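Side-chain contacts in acetyl-CoA hydrolase/transferase family protein (Porphyromonas gingivalis, PDB 2NVV), which probably hydrolyses acetyl-CoA or exchanges CoA between acetate and another carboxylic acid, through a glutamyl-CoA thioester, and binds zinc: residues Val199-Pro203 with Ala204-Gly208; Leu307-Ser310 with Arg311-Gln315; Thr140-Gly143 with Ile144-Ile148. All coordinates share one frame; numbering follows the deposited sequence.

Interaction 1: residues Val199-Pro203 with Ala204-Gly208; sequences VQVDP and AKIVG
D202 and A204 meet in an Asx turn on a surface bend, where the chain leaves strand 199-200, an outermost strand of a three-stranded antiparallel sheet, and enters strand 206-212 at one edge of the seven-stranded parallel sheet. OD1 of D202 accepts the backbone N-H of A204 at 2.8 Å, with an N-H...O angle of 160°. The donor comes from above the carboxylate plane, about 40° out of it. The aspartate swings CG anti to its own nitrogen (chi1 -177°), which brings OD1 to the N-H two residues on and beside the methyl of A204. The carbonyl of the same residue is used as well: K205 N donates to D202 O at 2.8 Å. One residue further on, I206 N reaches P203 O at 3.1 Å. These two i to i+3 bonds make the 3-10 turn that carries the chain into the strand. A small apolar contact accompanies it, CG2 of V201 against CD1 of I206 at 3.9 Å, the two side chains crossing at about a right angle. V201 also rests on I136 and C149, and I206 on I155 and V157 of strand 154-160. The aliphatic part of K205 begins alongside D202, its CG 4.1 Å from CB of that residue; the chain then bends at chi3, and NZ is bound by the carbonyl of C149 and weakly by that of A152, at the end of helix 145-151. The aspartate thus spends one carboxylate oxygen and its main-chain carbonyl on two successive N-H groups, tying down the start of the turn, while the ammonium group of K205 is turned to peptide carbonyls of C149 and A152, where the helix dipole would probably favour a positive charge.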
loop_
_atom_site.group_PDB
_atom_site.type_symbol
_atom_site.label_atom_id
_atom_site.label_comp_id
_atom_site.label_asym_id
_atom_site.label_seq_id
_atom_site.Cartn_x
_atom_site.Cartn_y
_atom_site.Cartn_z
ATOM N N VAL A 199 13.869 11.469 24.730
ATOM C CA VAL A 199 12.541 12.038 24.624
ATOM C C VAL A 199 12.313 12.934 25.847
ATOM O O VAL A 199 12.571 12.533 26.975
ATOM C CB VAL A 199 11.463 10.913 24.526
ATOM C CG1 VAL A 199 11.872 9.752 25.367
ATOM C CG2 VAL A 199 10.099 11.426 24.990
ATOM N N GLN A 200 11.859 14.157 25.606
ATOM C CA GLN A 200 11.603 15.128 26.668
ATOM C C GLN A 200 10.137 15.182 27.087
ATOM O O GLN A 200 9.251 15.384 26.255
ATOM C CB GLN A 200 12.030 16.517 26.195
ATOM C CG GLN A 200 11.805 17.644 27.191
ATOM C CD GLN A 200 12.823 17.659 28.310
ATOM O OE1 GLN A 200 12.653 16.993 29.326
ATOM N NE2 GLN A 200 13.893 18.416 28.125
ATOM N N VAL A 201 9.884 15.002 28.380
ATOM C CA VAL A 201 8.522 15.050 28.906
ATOM C C VAL A 201 8.491 15.919 30.150
ATOM O O VAL A 201 9.536 16.294 30.671
ATOM C CB VAL A 201 8.002 13.657 29.302
ATOM C CG1 VAL A 201 8.191 12.687 28.162
ATOM C CG2 VAL A 201 8.712 13.181 30.560
ATOM N N ASP A 202 7.288 16.247 30.617
ATOM C CA ASP A 202 7.138 17.047 31.826
ATOM C C ASP A 202 7.301 16.052 32.965
ATOM O O ASP A 202 6.490 15.137 33.120
ATOM C CB ASP A 202 5.742 17.678 31.899
ATOM C CG ASP A 202 5.564 18.583 33.117
ATOM O OD1 ASP A 202 6.246 18.374 34.148
ATOM O OD2 ASP A 202 4.730 19.503 33.056
ATOM N N PRO A 203 8.353 16.213 33.778
ATOM C CA PRO A 203 8.589 15.293 34.898
ATOM C C PRO A 203 7.377 15.108 35.811
ATOM O O PRO A 203 7.261 14.105 36.509
ATOM C CB PRO A 203 9.795 15.915 35.607
ATOM C CG PRO A 203 9.685 17.365 35.271
ATOM C CD PRO A 203 9.291 17.346 33.820
ATOM N N ALA A 204 6.463 16.072 35.781
ATOM C CA ALA A 204 5.257 16.016 36.594
ATOM C C ALA A 204 4.351 14.856 36.166
ATOM O O ALA A 204 3.515 14.382 36.947
ATOM C CB ALA A 204 4.504 17.334 36.483
ATOM N N LYS A 205 4.513 14.407 34.921
ATOM C CA LYS A 205 3.714 13.303 34.391
ATOM C C LYS A 205 4.209 11.939 34.862
ATOM O O LYS A 205 3.479 10.954 34.746
ATOM C CB LYS A 205 3.728 13.319 32.866
ATOM C CG LYS A 205 3.156 14.566 32.258
ATOM C CD LYS A 205 3.204 14.513 30.734
ATOM C CE LYS A 205 2.333 13.397 30.179
ATOM N NZ LYS A 205 2.334 13.393 28.687
ATOM N N ILE A 206 5.444 11.878 35.367
ATOM C CA ILE A 206 6.017 10.618 35.850
ATOM C C ILE A 206 5.447 10.290 37.233
ATOM O O ILE A 206 5.892 10.837 38.239
ATOM C CB ILE A 206 7.556 10.699 35.992
ATOM C CG1 ILE A 206 8.181 11.400 34.785
ATOM C CG2 ILE A 206 8.129 9.307 36.135
ATOM C CD1 ILE A 206 7.970 10.698 33.478
ATOM N N VAL A 207 4.464 9.398 37.293
ATOM C CA VAL A 207 3.878 9.044 38.573
ATOM C C VAL A 207 4.803 8.175 39.409
ATOM O O VAL A 207 4.563 7.974 40.599
ATOM C CB VAL A 207 2.538 8.325 38.400
ATOM C CG1 VAL A 207 1.544 9.263 37.749
ATOM C CG2 VAL A 207 2.718 7.064 37.565
ATOM N N GLY A 208 5.866 7.664 38.793
ATOM C CA GLY A 208 6.807 6.829 39.523
ATOM C C GLY A 208 7.859 6.128 38.681
ATOM O O GLY A 208 7.673 5.901 37.478
#

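Interaction 2: residues Leu307-Ser310 with Arg311-Gln315; sequences LSVS and RSVIQ
S310, V309 and I314 carry the contact by which the chain turns into helix 311-318. S310 stands at the N-cap, and its carbonyl accepts the N-H of I314 at 2.9 Å in the first helical bond, nearly along the C=O axis (164° at the oxygen). Its hydroxyl is set at chi1 55°, beside the CG2 methyl of V313, and its hydrogen-bond partner lies outside the turn, at OD1 of D288. V309, just before the cap, folds back over the first turn of the helix. Its CG2, lying between the backbone nitrogen and carbonyl (chi1 -60°), rests against CB of I314 at 3.7 Å, while its CB takes CG1 of V313 at 3.5 Å; both pairs are roughly perpendicular. V309 (N') and I314 (N4) thus form a hydrophobic staple across the N-cap. V313 adds to this pair, as does L307, its CD2 touching CD1 of I314 at 3.9 Å. R311 turns the other way, its NE bonded to the carbonyl of N216, whose side-chain amide in turn binds the carbonyl of V309. V309 and V313 also pack against D288 and I291 of helix 288-295, which follows soon after E284, the predicted active-site glutamate, and L307 lies on I286 of strand 285-286.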
loop_
_atom_site.group_PDB
_atom_site.type_symbol
_atom_site.label_atom_id
_atom_site.label_comp_id
_atom_site.label_asym_id
_atom_site.label_seq_id
_atom_site.Cartn_x
_atom_site.Cartn_y
_atom_site.Cartn_z
ATOM N N LEU A 307 16.709 -3.366 18.598
ATOM C CA LEU A 307 17.900 -4.191 18.526
ATOM C C LEU A 307 17.477 -5.424 19.306
ATOM O O LEU A 307 17.604 -5.472 20.531
ATOM C CB LEU A 307 19.085 -3.503 19.213
ATOM C CG LEU A 307 20.430 -4.236 19.205
ATOM C CD1 LEU A 307 20.934 -4.395 17.795
ATOM C CD2 LEU A 307 21.428 -3.445 20.027
ATOM N N SER A 308 16.930 -6.398 18.590
ATOM C CA SER A 308 16.464 -7.627 19.208
ATOM C C SER A 308 17.520 -8.708 19.092
ATOM O O SER A 308 17.444 -9.563 18.212
ATOM C CB SER A 308 15.170 -8.078 18.539
ATOM O OG SER A 308 14.159 -7.099 18.705
ATOM N N VAL A 309 18.496 -8.671 19.993
ATOM C CA VAL A 309 19.589 -9.637 19.977
ATOM C C VAL A 309 19.669 -10.483 21.244
ATOM O O VAL A 309 19.097 -10.127 22.271
ATOM C CB VAL A 309 20.934 -8.925 19.776
ATOM C CG1 VAL A 309 20.923 -8.173 18.450
ATOM C CG2 VAL A 309 21.197 -7.981 20.944
ATOM N N SER A 310 20.380 -11.605 21.160
ATOM C CA SER A 310 20.530 -12.499 22.299
ATOM C C SER A 310 21.381 -11.840 23.379
ATOM O O SER A 310 22.032 -10.832 23.124
ATOM C CB SER A 310 21.159 -13.819 21.851
ATOM O OG SER A 310 22.384 -13.603 21.180
ATOM N N ARG A 311 21.363 -12.405 24.583
ATOM C CA ARG A 311 22.128 -11.856 25.703
ATOM C C ARG A 311 23.621 -11.799 25.409
ATOM O O ARG A 311 24.299 -10.847 25.785
ATOM C CB ARG A 311 21.897 -12.687 26.968
ATOM C CG ARG A 311 22.704 -12.213 28.179
ATOM C CD ARG A 311 22.493 -13.120 29.377
ATOM N NE ARG A 311 21.074 -13.302 29.678
ATOM C CZ ARG A 311 20.611 -14.126 30.611
ATOM N NH1 ARG A 311 19.306 -14.237 30.822
ATOM N NH2 ARG A 311 21.457 -14.838 31.336
ATOM N N SER A 312 24.130 -12.822 24.739
ATOM C CA SER A 312 25.549 -12.867 24.413
ATOM C C SER A 312 25.932 -11.714 23.499
ATOM O O SER A 312 26.991 -11.103 23.651
ATOM C CB SER A 312 25.892 -14.184 23.728
ATOM O OG SER A 312 27.183 -14.110 23.133
ATOM N N VAL A 313 25.050 -11.426 22.551
ATOM C CA VAL A 313 25.267 -10.368 21.579
ATOM C C VAL A 313 25.122 -8.966 22.163
ATOM O O VAL A 313 25.919 -8.071 21.856
ATOM C CB VAL A 313 24.301 -10.531 20.388
ATOM C CG1 VAL A 313 24.413 -9.343 19.453
ATOM C CG2 VAL A 313 24.626 -11.811 19.633
ATOM N N ILE A 314 24.106 -8.776 23.011
ATOM C CA ILE A 314 23.862 -7.473 23.631
ATOM C C ILE A 314 24.990 -7.113 24.572
ATOM O O ILE A 314 25.340 -5.948 24.687
ATOM C CB ILE A 314 22.527 -7.442 24.398
ATOM C CG1 ILE A 314 22.179 -6.001 24.761
ATOM C CG2 ILE A 314 22.614 -8.277 25.667
ATOM C CD1 ILE A 314 21.920 -5.109 23.565
ATOM N N GLN A 315 25.572 -8.112 25.230
ATOM C CA GLN A 315 26.686 -7.862 26.144
ATOM C C GLN A 315 27.931 -7.497 25.348
ATOM O O GLN A 315 28.737 -6.673 25.785
ATOM C CB GLN A 315 26.965 -9.083 27.017
ATOM C CG GLN A 315 25.791 -9.471 27.901
ATOM C CD GLN A 315 26.132 -10.558 28.904
ATOM O OE1 GLN A 315 26.646 -11.618 28.540
ATOM N NE2 GLN A 315 25.836 -10.301 30.182
#

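Interaction 3: residues Thr140-Gly143 with Ile144-Ile148; sequences TGVG and ILPTI
V142 and L145 are the outer positions of a type II' beta turn that leads into helix 145-151 of the N-terminal acetyl-CoA hydrolase/transferase family region. The tight part is the backbone: L145 N donates to V142 O at 3.1 Å with an N-H...O angle of 156°, the donor tilted 31° from the carbonyl plane. G143 and I144 fill the corner, and the positive phi of G143 suits glycine in the first corner place of such a turn. I144 sits at the N-cap, and its carbonyl already takes the N-H of I148 at 3.0 Å, so turn and helix follow each other without a break. The looser part is made by side chains. V142 keeps CG1 anti to its own nitrogen (chi1 -174°), which sends this methyl toward L145 and P146, yet it comes no nearer than 4.2 Å to CB of L145. There is no solvent side here, since all five touching residues are buried: V142 also meets L173 and P332, and I144 meets L108 of helix 108-113. G143 lies in the neighbourhood of E284, the predicted site of the thioester intermediate, and its backbone is hydrogen-bonded to that of Q333. At the helix start, the ring of P146 turns its CD to CG1 of V142 at 4.2 Å, the two side chains crossing at about a right angle.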
loop_
_atom_site.group_PDB
_atom_site.type_symbol
_atom_site.label_atom_id
_atom_site.label_comp_id
_atom_site.label_asym_id
_atom_site.label_seq_id
_atom_site.Cartn_x
_atom_site.Cartn_y
_atom_site.Cartn_z
ATOM N N THR A 140 16.416 -0.959 24.216
ATOM C CA THR A 140 16.669 -1.586 22.923
ATOM C C THR A 140 15.559 -1.563 21.866
ATOM O O THR A 140 15.734 -2.123 20.786
ATOM C CB THR A 140 17.131 -3.042 23.146
ATOM O OG1 THR A 140 16.198 -3.715 24.005
ATOM C CG2 THR A 140 18.516 -3.061 23.789
ATOM N N GLY A 141 14.433 -0.921 22.167
ATOM C CA GLY A 141 13.340 -0.854 21.213
ATOM C C GLY A 141 12.642 0.480 21.324
ATOM O O GLY A 141 12.426 0.946 22.431
ATOM N N VAL A 142 12.281 1.103 20.204
ATOM C CA VAL A 142 11.614 2.408 20.254
ATOM C C VAL A 142 10.099 2.361 20.057
ATOM O O VAL A 142 9.352 2.874 20.878
ATOM C CB VAL A 142 12.218 3.393 19.223
ATOM C CG1 VAL A 142 11.598 4.786 19.413
ATOM C CG2 VAL A 142 13.740 3.466 19.405
ATOM N N GLY A 143 9.649 1.757 18.967
ATOM C CA GLY A 143 8.225 1.652 18.706
ATOM C C GLY A 143 7.510 2.980 18.569
ATOM O O GLY A 143 7.827 3.779 17.685
ATOM N N ILE A 144 6.530 3.207 19.442
ATOM C CA ILE A 144 5.756 4.444 19.437
ATOM C C ILE A 144 6.019 5.253 20.703
ATOM O O ILE A 144 5.190 6.046 21.121
ATOM C CB ILE A 144 4.235 4.160 19.338
ATOM C CG1 ILE A 144 3.752 3.423 20.592
ATOM C CG2 ILE A 144 3.953 3.335 18.097
ATOM C CD1 ILE A 144 2.277 3.079 20.583
ATOM N N LEU A 145 7.188 5.047 21.293
ATOM C CA LEU A 145 7.591 5.728 22.511
ATOM C C LEU A 145 7.297 7.220 22.566
ATOM O O LEU A 145 6.526 7.672 23.409
ATOM C CB LEU A 145 9.087 5.509 22.753
ATOM C CG LEU A 145 9.733 6.282 23.913
ATOM C CD1 LEU A 145 9.447 5.593 25.233
ATOM C CD2 LEU A 145 11.229 6.358 23.700
ATOM N N PRO A 146 7.913 8.013 21.671
ATOM C CA PRO A 146 7.646 9.454 21.719
ATOM C C PRO A 146 6.182 9.867 21.678
ATOM O O PRO A 146 5.794 10.847 22.315
ATOM C CB PRO A 146 8.461 10.002 20.542
ATOM C CG PRO A 146 8.619 8.828 19.621
ATOM C CD PRO A 146 8.836 7.686 20.569
ATOM N N THR A 147 5.363 9.116 20.956
ATOM C CA THR A 147 3.958 9.456 20.858
ATOM C C THR A 147 3.181 9.115 22.128
ATOM O O THR A 147 2.355 9.914 22.569
ATOM C CB THR A 147 3.311 8.763 19.650
ATOM O OG1 THR A 147 4.055 9.093 18.470
ATOM C CG2 THR A 147 1.857 9.214 19.480
ATOM N N ILE A 148 3.436 7.950 22.722
ATOM C CA ILE A 148 2.714 7.583 23.935
ATOM C C ILE A 148 3.113 8.468 25.120
ATOM O O ILE A 148 2.301 8.741 25.999
ATOM C CB ILE A 148 2.906 6.066 24.312
ATOM C CG1 ILE A 148 4.381 5.709 24.416
ATOM C CG2 ILE A 148 2.237 5.187 23.277
ATOM C CD1 ILE A 148 4.619 4.261 24.764
#

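Overall arrangement
Along the chain the order is interaction 3, interaction 1, interaction 2. Interaction 3 is the middle piece in space: its centre lies about 15 Å from that of interaction 1 and about 19 Å from that of interaction 2, while the outer two are about 29 Å apart between centres and do not touch. V199 CG1 packs on L145 CD2 at 3.8 Å, joining strand 199-200 to helix 145-151. Toward interaction 2, L307 N probably hydrogen-bonds T140 O at 2.7 Å, and I314 of helix 311-318 touches T140. Interactions 1 and 3 lie in the N-terminal family region; through residues 140-143 that region is joined to the later 307-315 turn, near the predicted catalytic glutamate.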